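Local coordinates for protein ATP-dependent DNA helicase PIF1 (Candida albicans, PDB 7OTJ) that probably unwinds DNA in the 5'-3' direction at the cost of ATP, resolving G-quadruplexes and forked RNA-DNA hybrids to keep nuclear and mitochondrial genomes stable, at residues V33-R36 with S37-K40; G64-T67 with L68-A72. One frame throughout, in Å; residues are numbered along the deposited sequence.

How the contacts relate
Both contacts belong to the P-loop helicase core of Pif1 and come in series along the chain, contact 1 first. Contact 1 lies within helix 31-45, which follows strand 21-25 and the nucleotide-binding loop. Strand 50-54 and helix 57-61 then intervene before contact 2, where edge strand 66-67 of the six-stranded parallel sheet turns into helix 68-72. Their centres are about 16 Å apart, and their nearest atoms, about 6 Å apart, do not touch. Contact 1 reaches bound ADP at one end and lies about 16 Å at its nearest atom from the nucleic acid, whereas contact 2 holds the DNA backbone. The same domain thus contributes to both the ADP site and the hold on DNA.

Contact 1 (V33-R36 with S37-K40); sequences VLLR and SIIK. With ADP (adenosine-5'-diphosphate), chain E.
Leu34 O takes its main hydrogen bond from Ile38 N at 2.8 Å, nearly along the C=O axis, while Ser37 N adds a weak, strongly bent one. The next two residues of helix 31-45 repeat the pattern: Ile39 N bonds to Leu35 O at 2.9 Å and Lys40 N to Arg36 O at 3.1 Å. On the buried side, the CD1 methyl of Ile38 lies against both leucines, 3.9 Å from Leu34 CG and 3.8 Å from Leu35 CD1. Ile38 CG1 is anti to the carbonyl carbon (chi1 -65°), which sends its ethyl arm back along the helix toward them. Tyr23 of strand 21-25 touches all three side chains, and Leu12 of helix 6-16 packs on Leu34 and Ile38. Toward the nucleotide, Val33 N donates to ADP O1A at 2.9 Å, and Val33 CG1 and CG2 come up to the adenine at N7 and C8. Val33 CG2 also meets the edge of the Arg36 guanidinium in its plane, while Arg36 NH2 bonds to Asn62 O. The alpha-phosphate thus receives an amide from the first turn of helix 31-45, just after the P-loop, where the helix dipole would be expected to stabilise its negative charge.

Contact 2 (G64-T67 with L68-A72); sequences GGIT and LHSFA. With nucleotides of chain C.
Thr67 is the N-cap of helix 68-72, and its side chain faces two ways at once: OG1 accepts from Ser70 N at 2.9 Å and donates to the phosphate oxygen OP1 of DT5 of chain C at 2.8 Å. With chi1 at 71°, OG1 is tucked between backbone N and C and so lies over the first helical turn. The main chain closes that turn as well, Phe71 N bonding to Thr67 O at 3.0 Å. Ile66, on the edge strand paired with strand 50-54, lays its CD1 methyl over the backbone of Phe71, 3.8 Å from Phe71 CA and 4.0 Å from Phe71 CB. The Phe71 ring leads away from that methyl to meet Trp98 with the planes at about 55°, and Leu68 sinks between strand 50-54 and helix 114-128. On the DNA side, His69 presents one ring face to the sugar of DT4 of chain C, whose C2' stands 3.5 Å off the ring plane, nearer the ring's margin than its centre. Three successive nucleotides are thus met by Thr67, His69 and Ser70, through two hydroxyl-phosphate bonds and the packing of His69 on sugar atoms. The last of these bonds runs from Ser70 OG to OP1 of DT6 of chain C, at 2.9 Å.

Contact 1 (V33-R36 with S37-K40)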
loop_
_atom_site.group_PDB
_atom_site.type_symbol
_atom_site.label_atom_id
_atom_site.label_comp_id
_atom_site.label_asym_id
_atom_site.label_seq_id
_atom_site.Cartn_x
_atom_site.Cartn_y
_atom_site.Cartn_z
ATOM N N VAL A 33 -7.316 -10.163 5.867
ATOM C CA VAL A 33 -7.465 -11.605 5.701
ATOM C C VAL A 33 -8.913 -11.951 5.392
ATOM O O VAL A 33 -9.202 -12.744 4.490
ATOM C CB VAL A 33 -6.958 -12.342 6.954
ATOM C CG1 VAL A 33 -7.321 -13.808 6.902
ATOM C CG2 VAL A 33 -5.457 -12.169 7.067
ATOM N N LEU A 34 -9.846 -11.359 6.138
ATOM C CA LEU A 34 -11.261 -11.516 5.820
ATOM C C LEU A 34 -11.583 -10.958 4.439
ATOM O O LEU A 34 -12.316 -11.580 3.659
ATOM C CB LEU A 34 -12.104 -10.827 6.891
ATOM C CG LEU A 34 -13.575 -10.588 6.557
ATOM C CD1 LEU A 34 -14.307 -11.901 6.283
ATOM C CD2 LEU A 34 -14.218 -9.822 7.696
ATOM N N LEU A 35 -11.006 -9.803 4.108
ATOM C CA LEU A 35 -11.261 -9.165 2.822
ATOM C C LEU A 35 -10.914 -10.093 1.664
ATOM O O LEU A 35 -11.655 -10.167 0.676
ATOM C CB LEU A 35 -10.472 -7.862 2.733
ATOM C CG LEU A 35 -11.031 -6.816 1.774
ATOM C CD1 LEU A 35 -12.548 -6.738 1.921
ATOM C CD2 LEU A 35 -10.375 -5.464 2.042
ATOM N N ARG A 36 -9.805 -10.829 1.774
ATOM C CA ARG A 36 -9.447 -11.761 0.712
ATOM C C ARG A 36 -10.474 -12.874 0.579
ATOM O O ARG A 36 -10.725 -13.355 -0.531
ATOM C CB ARG A 36 -8.067 -12.363 0.965
ATOM C CG ARG A 36 -6.937 -11.360 1.006
ATOM C CD ARG A 36 -5.610 -12.081 0.972
ATOM N NE ARG A 36 -4.509 -11.213 1.358
ATOM C CZ ARG A 36 -4.074 -11.069 2.602
ATOM N NH1 ARG A 36 -4.629 -11.724 3.608
ATOM N NH2 ARG A 36 -3.054 -10.249 2.842
ATOM N N SER A 37 -11.086 -13.287 1.691
ATOM C CA SER A 37 -12.170 -14.257 1.605
ATOM C C SER A 37 -13.412 -13.632 0.986
ATOM O O SER A 37 -14.108 -14.277 0.195
ATOM C CB SER A 37 -12.491 -14.818 2.986
ATOM O OG SER A 37 -11.457 -15.676 3.427
ATOM N N ILE A 38 -13.719 -12.389 1.361
ATOM C CA ILE A 38 -14.817 -11.662 0.728
ATOM C C ILE A 38 -14.639 -11.645 -0.785
ATOM O O ILE A 38 -15.583 -11.892 -1.544
ATOM C CB ILE A 38 -14.916 -10.238 1.302
ATOM C CG1 ILE A 38 -15.296 -10.285 2.782
ATOM C CG2 ILE A 38 -15.927 -9.433 0.509
ATOM C CD1 ILE A 38 -15.242 -8.937 3.467
ATOM N N ILE A 39 -13.421 -11.326 -1.241
ATOM C CA ILE A 39 -13.131 -11.254 -2.674
ATOM C C ILE A 39 -13.401 -12.595 -3.350
ATOM O O ILE A 39 -14.087 -12.668 -4.378
ATOM C CB ILE A 39 -11.682 -10.783 -2.899
ATOM C CG1 ILE A 39 -11.509 -9.344 -2.414
ATOM C CG2 ILE A 39 -11.281 -10.901 -4.360
ATOM C CD1 ILE A 39 -10.066 -8.920 -2.282
ATOM N N LYS A 40 -12.849 -13.675 -2.794
ATOM C CA LYS A 40 -13.022 -15.000 -3.384
ATOM C C LYS A 40 -14.498 -15.366 -3.508
ATOM O O LYS A 40 -14.949 -15.833 -4.561
ATOM C CB LYS A 40 -12.275 -16.035 -2.547
ATOM C CG LYS A 40 -12.038 -17.353 -3.240
ATOM C CD LYS A 40 -11.296 -18.306 -2.328
ATOM C CE LYS A 40 -10.891 -19.558 -3.075
ATOM N NZ LYS A 40 -9.888 -19.246 -4.128
HETATM P PB ADP E . -5.665 -6.021 9.575
HETATM O O1B ADP E . -6.905 -5.736 10.401
HETATM O O2B ADP E . -5.849 -5.911 8.077
HETATM O O3B ADP E . -4.414 -5.365 10.100
HETATM P PA ADP E . -4.533 -8.521 8.799
HETATM O O1A ADP E . -5.535 -9.125 7.849
HETATM O O2A ADP E . -3.307 -7.825 8.265
HETATM O O3A ADP E . -5.353 -7.583 9.827
HETATM O "O5'" ADP E . -4.029 -9.652 9.820
HETATM C "C5'" ADP E . -2.785 -9.503 10.493
HETATM C "C4'" ADP E . -2.282 -10.879 10.885
HETATM O "O4'" ADP E . -3.307 -11.580 11.588
HETATM C "C3'" ADP E . -1.946 -11.689 9.647
HETATM O "O3'" ADP E . -0.595 -12.138 9.745
HETATM C "C2'" ADP E . -2.878 -12.883 9.667
HETATM O "O2'" ADP E . -2.170 -14.083 9.343
HETATM C "C1'" ADP E . -3.408 -12.914 11.091
HETATM N N9 ADP E . -4.827 -13.326 11.109
HETATM C C8 ADP E . -5.846 -12.638 10.567
HETATM N N7 ADP E . -7.023 -13.285 10.760
HETATM C C5 ADP E . -6.757 -14.415 11.437
HETATM C C6 ADP E . -7.541 -15.555 11.968
HETATM N N6 ADP E . -8.885 -15.618 11.800
HETATM N N1 ADP E . -6.869 -16.533 12.618
HETATM C C2 ADP E . -5.533 -16.480 12.788
HETATM N N3 ADP E . -4.763 -15.477 12.337
HETATM C C4 ADP E . -5.305 -14.437 11.664
#

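Contact 2 (G64-T67 with L68-A72)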
loop_
_atom_site.group_PDB
_atom_site.type_symbol
_atom_site.label_atom_id
_atom_site.label_comp_id
_atom_site.label_asym_id
_atom_site.label_seq_id
_atom_site.Cartn_x
_atom_site.Cartn_y
_atom_site.Cartn_z
ATOM N N GLY A 64 -4.375 -8.270 -3.400
ATOM C CA GLY A 64 -4.456 -8.536 -4.829
ATOM C C GLY A 64 -5.276 -7.519 -5.595
ATOM O O GLY A 64 -6.070 -7.891 -6.465
ATOM N N GLY A 65 -5.074 -6.236 -5.314
ATOM C CA GLY A 65 -5.833 -5.210 -5.989
ATOM C C GLY A 65 -4.983 -4.091 -6.554
ATOM O O GLY A 65 -3.775 -4.243 -6.762
ATOM N N ILE A 66 -5.626 -2.958 -6.828
ATOM C CA ILE A 66 -4.977 -1.789 -7.393
ATOM C C ILE A 66 -5.428 -0.585 -6.582
ATOM O O ILE A 66 -6.356 -0.667 -5.778
ATOM C CB ILE A 66 -5.303 -1.604 -8.888
ATOM C CG1 ILE A 66 -6.799 -1.339 -9.070
ATOM C CG2 ILE A 66 -4.842 -2.820 -9.687
ATOM C CD1 ILE A 66 -7.231 -1.197 -10.513
ATOM N N THR A 67 -4.744 0.534 -6.771
ATOM C CA THR A 67 -5.112 1.709 -5.999
ATOM C C THR A 67 -6.512 2.185 -6.379
ATOM O O THR A 67 -7.040 1.877 -7.453
ATOM C CB THR A 67 -4.094 2.835 -6.186
ATOM O OG1 THR A 67 -4.204 3.383 -7.508
ATOM C CG2 THR A 67 -2.683 2.311 -5.957
ATOM N N LEU A 68 -7.128 2.918 -5.452
ATOM C CA LEU A 68 -8.410 3.542 -5.746
ATOM C C LEU A 68 -8.293 4.483 -6.939
ATOM O O LEU A 68 -9.151 4.476 -7.830
ATOM C CB LEU A 68 -8.931 4.285 -4.512
ATOM C CG LEU A 68 -10.342 4.878 -4.577
ATOM C CD1 LEU A 68 -11.350 3.816 -4.991
ATOM C CD2 LEU A 68 -10.727 5.488 -3.239
ATOM N N HIS A 69 -7.238 5.304 -6.971
ATOM C CA HIS A 69 -7.055 6.230 -8.086
ATOM C C HIS A 69 -6.908 5.485 -9.407
ATOM O O HIS A 69 -7.504 5.877 -10.418
ATOM C CB HIS A 69 -5.839 7.122 -7.842
ATOM C CG HIS A 69 -5.998 8.055 -6.682
ATOM N ND1 HIS A 69 -5.801 7.658 -5.376
ATOM C CD2 HIS A 69 -6.334 9.366 -6.632
ATOM C CE1 HIS A 69 -6.009 8.685 -4.571
ATOM N NE2 HIS A 69 -6.336 9.732 -5.308
ATOM N N SER A 70 -6.130 4.400 -9.414
ATOM C CA SER A 70 -5.924 3.653 -10.649
ATOM C C SER A 70 -7.224 3.025 -11.140
ATOM O O SER A 70 -7.481 2.986 -12.350
ATOM C CB SER A 70 -4.862 2.578 -10.435
ATOM O OG SER A 70 -4.385 2.076 -11.665
ATOM N N PHE A 71 -8.060 2.543 -10.213
ATOM C CA PHE A 71 -9.329 1.940 -10.610
ATOM C C PHE A 71 -10.232 2.954 -11.291
ATOM O O PHE A 71 -10.937 2.623 -12.250
ATOM C CB PHE A 71 -10.048 1.350 -9.395
ATOM C CG PHE A 71 -11.523 1.139 -9.619
ATOM C CD1 PHE A 71 -11.982 0.021 -10.304
ATOM C CD2 PHE A 71 -12.452 2.060 -9.158
ATOM C CE1 PHE A 71 -13.333 -0.172 -10.521
ATOM C CE2 PHE A 71 -13.814 1.868 -9.377
ATOM C CZ PHE A 71 -14.248 0.751 -10.053
ATOM N N ALA A 72 -10.214 4.197 -10.813
ATOM C CA ALA A 72 -11.157 5.196 -11.298
ATOM C C ALA A 72 -10.840 5.618 -12.724
ATOM O O ALA A 72 -11.754 5.830 -13.529
ATOM C CB ALA A 72 -11.160 6.407 -10.367
ATOM P P DT C 4 1.244 5.601 -3.122
ATOM O OP1 DT C 4 0.980 4.144 -3.206
ATOM O OP2 DT C 4 2.579 6.147 -3.446
ATOM O "O5'" DT C 4 0.145 6.315 -4.039
ATOM C "C5'" DT C 4 -1.207 5.906 -3.940
ATOM C "C4'" DT C 4 -2.128 6.831 -4.713
ATOM O "O4'" DT C 4 -2.182 8.124 -4.074
ATOM C "C3'" DT C 4 -1.695 7.121 -6.134
ATOM O "O3'" DT C 4 -2.133 6.082 -6.972
ATOM C "C2'" DT C 4 -2.431 8.429 -6.423
ATOM C "C1'" DT C 4 -2.414 9.122 -5.055
ATOM N N1 DT C 4 -1.363 10.195 -4.927
ATOM C C2 DT C 4 -1.764 11.504 -4.845
ATOM O O2 DT C 4 -2.930 11.844 -4.865
ATOM N N3 DT C 4 -0.746 12.413 -4.734
ATOM C C4 DT C 4 0.608 12.152 -4.701
ATOM O O4 DT C 4 1.442 13.042 -4.602
ATOM C C5 DT C 4 0.971 10.760 -4.791
ATOM C C7 DT C 4 2.417 10.360 -4.761
ATOM C C6 DT C 4 -0.020 9.853 -4.898
ATOM P P DT C 5 -1.273 5.635 -8.251
ATOM O OP1 DT C 5 -1.946 4.420 -8.773
ATOM O OP2 DT C 5 0.164 5.583 -7.892
ATOM O "O5'" DT C 5 -1.544 6.796 -9.317
ATOM C "C5'" DT C 5 -2.820 6.890 -9.944
ATOM C "C4'" DT C 5 -2.680 7.115 -11.442
ATOM O "O4'" DT C 5 -2.217 8.466 -11.683
ATOM C "C3'" DT C 5 -1.695 6.190 -12.149
ATOM O "O3'" DT C 5 -2.194 5.826 -13.437
ATOM C "C2'" DT C 5 -0.422 7.037 -12.250
ATOM C "C1'" DT C 5 -0.969 8.456 -12.347
ATOM N N1 DT C 5 -0.106 9.471 -11.696
ATOM C C2 DT C 5 0.335 10.554 -12.424
ATOM O O2 DT C 5 0.064 10.729 -13.596
ATOM N N3 DT C 5 1.117 11.435 -11.724
ATOM C C4 DT C 5 1.490 11.345 -10.395
ATOM O O4 DT C 5 2.196 12.187 -9.853
ATOM C C5 DT C 5 0.990 10.190 -9.689
ATOM C C7 DT C 5 1.329 9.987 -8.240
ATOM C C6 DT C 5 0.221 9.323 -10.366
ATOM P P DT C 6 -2.536 4.290 -13.781
ATOM O OP1 DT C 6 -3.997 4.123 -13.640
ATOM O OP2 DT C 6 -1.634 3.412 -13.002
ATOM O "O5'" DT C 6 -2.156 4.149 -15.331
#